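Local coordinates for mandelate racemase/muconate lactonizing enzyme family protein (PDB 2QDE) that belongs to the mandelate racemase/muconate lactonizing enzyme family of the enolase superfamily and carries a barium ion in its barrel-domain metal site, at residues Asp203-Leu206 with Thr207-Ala211. Sequence-based numbering, arbitrary orientation.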
ATOM      1  N   ASP A 203     -14.525 -18.230   9.362  1.00 23.32           N
ATOM      2  CA  ASP A 203     -14.731 -19.567   8.796  1.00 24.82           C
ATOM      3  C   ASP A 203     -16.206 -19.900   8.619  1.00 24.55           C
ATOM      4  O   ASP A 203     -16.598 -20.475   7.599  1.00 23.97           O
ATOM      5  CB  ASP A 203     -14.051 -20.629   9.672  1.00 25.71           C
ATOM      6  CG  ASP A 203     -14.542 -20.604  11.105  1.00 28.82           C
ATOM      7  OD1 ASP A 203     -14.576 -19.502  11.695  1.00 27.57           O
ATOM      8  OD2 ASP A 203     -14.880 -21.686  11.646  1.00 29.33           O
ATOM      9  N   GLN A 204     -17.022 -19.551   9.610  1.00 23.26           N
ATOM     10  CA  GLN A 204     -18.461 -19.793   9.529  1.00 23.84           C
ATOM     11  C   GLN A 204     -19.025 -19.099   8.291  1.00 21.90           C
ATOM     12  O   GLN A 204     -19.792 -19.686   7.533  1.00 20.62           O
ATOM     13  CB  GLN A 204     -19.184 -19.221  10.753  1.00 25.85           C
ATOM     14  CG  GLN A 204     -19.277 -20.123  11.973  1.00 29.19           C
ATOM     15  CD  GLN A 204     -20.108 -19.477  13.080  1.00 30.97           C
ATOM     16  OE1 GLN A 204     -19.828 -18.352  13.499  1.00 30.22           O
ATOM     17  NE2 GLN A 204     -21.139 -20.182  13.549  1.00 32.13           N
ATOM     18  N   ALA A 205     -18.647 -17.838   8.105  1.00 21.24           N
ATOM     19  CA  ALA A 205     -19.127 -17.050   6.972  1.00 21.52           C
ATOM     20  C   ALA A 205     -18.784 -17.701   5.637  1.00 20.60           C
ATOM     21  O   ALA A 205     -19.648 -17.883   4.787  1.00 20.47           O
ATOM     22  CB  ALA A 205     -18.551 -15.635   7.034  1.00 21.48           C
ATOM     23  N   LEU A 206     -17.519 -18.060   5.464  1.00 20.11           N
ATOM     24  CA  LEU A 206     -17.071 -18.679   4.230  1.00 20.16           C
ATOM     25  C   LEU A 206     -17.882 -19.942   3.900  1.00 21.45           C
ATOM     26  O   LEU A 206     -18.437 -20.074   2.806  1.00 20.67           O
ATOM     27  CB  LEU A 206     -15.577 -19.008   4.350  1.00 20.56           C
ATOM     28  CG  LEU A 206     -14.802 -19.274   3.063  1.00 21.81           C
ATOM     29  CD1 LEU A 206     -15.187 -18.247   2.009  1.00 22.42           C
ATOM     30  CD2 LEU A 206     -13.306 -19.216   3.353  1.00 20.48           C
ATOM     31  N   THR A 207     -17.972 -20.857   4.861  1.00 21.19           N
ATOM     32  CA  THR A 207     -18.701 -22.105   4.661  1.00 21.71           C
ATOM     33  C   THR A 207     -20.189 -21.943   4.356  1.00 20.45           C
ATOM     34  O   THR A 207     -20.709 -22.537   3.415  1.00 19.13           O
ATOM     35  CB  THR A 207     -18.578 -23.018   5.891  1.00 22.25           C
ATOM     36  OG1 THR A 207     -17.193 -23.271   6.162  1.00 23.61           O
ATOM     37  CG2 THR A 207     -19.286 -24.348   5.639  1.00 24.35           C
ATOM     38  N   THR A 208     -20.870 -21.137   5.159  1.00 19.03           N
ATOM     39  CA  THR A 208     -22.295 -20.942   4.973  1.00 19.72           C
ATOM     40  C   THR A 208     -22.616 -20.214   3.684  1.00 19.45           C
ATOM     41  O   THR A 208     -23.502 -20.630   2.945  1.00 18.48           O
ATOM     42  CB  THR A 208     -22.901 -20.180   6.154  1.00 19.77           C
ATOM     43  OG1 THR A 208     -22.581 -20.871   7.365  1.00 20.84           O
ATOM     44  CG2 THR A 208     -24.419 -20.097   6.021  1.00 20.64           C
ATOM     45  N   ILE A 209     -21.895 -19.132   3.406  1.00 18.96           N
ATOM     46  CA  ILE A 209     -22.151 -18.380   2.187  1.00 19.85           C
ATOM     47  C   ILE A 209     -21.952 -19.269   0.968  1.00 19.77           C
ATOM     48  O   ILE A 209     -22.750 -19.238   0.034  1.00 19.87           O
ATOM     49  CB  ILE A 209     -21.244 -17.137   2.095  1.00 19.42           C
ATOM     50  CG1 ILE A 209     -21.567 -16.192   3.257  1.00 19.38           C
ATOM     51  CG2 ILE A 209     -21.460 -16.427   0.767  1.00 19.50           C
ATOM     52  CD1 ILE A 209     -20.685 -14.979   3.339  1.00 19.42           C
ATOM     53  N   ARG A 210     -20.893 -20.069   0.976  1.00 20.29           N
ATOM     54  CA  ARG A 210     -20.643 -20.965  -0.148  1.00 21.72           C
ATOM     55  C   ARG A 210     -21.750 -22.008  -0.235  1.00 21.97           C
ATOM     56  O   ARG A 210     -22.169 -22.394  -1.328  1.00 21.13           O
ATOM     57  CB  ARG A 210     -19.269 -21.632  -0.007  1.00 21.69           C
ATOM     58  CG  ARG A 210     -18.121 -20.654  -0.281  1.00 22.49           C
ATOM     59  CD  ARG A 210     -16.754 -21.314  -0.233  1.00 21.90           C
ATOM     60  NE  ARG A 210     -15.738 -20.425  -0.794  1.00 22.25           N
ATOM     61  CZ  ARG A 210     -14.445 -20.717  -0.869  1.00 21.81           C
ATOM     62  NH1 ARG A 210     -13.998 -21.879  -0.419  1.00 22.65           N
ATOM     63  NH2 ARG A 210     -13.598 -19.844  -1.394  1.00 20.97           N
ATOM     64  N   ALA A 211     -22.245 -22.437   0.921  1.00 21.07           N
ATOM     65  CA  ALA A 211     -23.314 -23.423   0.964  1.00 21.11           C
ATOM     66  C   ALA A 211     -24.616 -22.829   0.430  1.00 21.19           C
ATOM     67  O   ALA A 211     -25.512 -23.557   0.013  1.00 21.08           O
ATOM     68  CB  ALA A 211     -23.512 -23.916   2.393  1.00 20.01           C
TER
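Leu206 swings CG away from its own N (chi1 -162°), while Arg210, one turn later, sets CG opposite its carbonyl carbon (chi1 -73°) and runs extended from there to NE; the two side chains therefore run alongside each other from the same face of the helix. Both belong to helix 202-212, the helical part of the beta-alpha-beta unit between strands 192-195 and 220-221 in the barrel domain of this enolase-superfamily protein. CD1 of Leu206 comes within 3.6 Å of Arg210 NE and lies over one face of the guanidinium, 3.5 Å above its plane and off-centre, nearer the edge of the group. Because the methyl sits over a face, it does not compete with the in-plane N-H groups: Arg210 NH2 bonds to Lys238 O, and NH1 to Ala240 O of the second subunit, whose Pro242 also packs on Leu206 and Arg210. The pair thus sits at a subunit interface.

The i+4 to i backbone hydrogen bonds run unbroken through this turn, from Thr207 N to Asp203 O, through Thr208 N to Gln204 O and Ile209 N to Ala205 O, to Arg210 N and Leu206 O at 3.1 Å. The most nearly straight of the set is the first, with an N-H...O angle of 176°. Thr207 and Thr208 each hold OG1 beside their own N, which turns the hydroxyls back to the preceding turn. Thr208 OG1 is 3.0 Å from Gln204 O, a carbonyl that already accepts Thr208 N; Thr207 OG1 stands 3.2 Å from Asp203 O.

On the buried side, Ala205 and Ile209 both touch Leu235 of helix 229-236, and Ile209 CD1 meets Ala205 CB at 4.3 Å. Ile209 CG1 runs back over the previous turn, just 3.0 Å from Ala205 O.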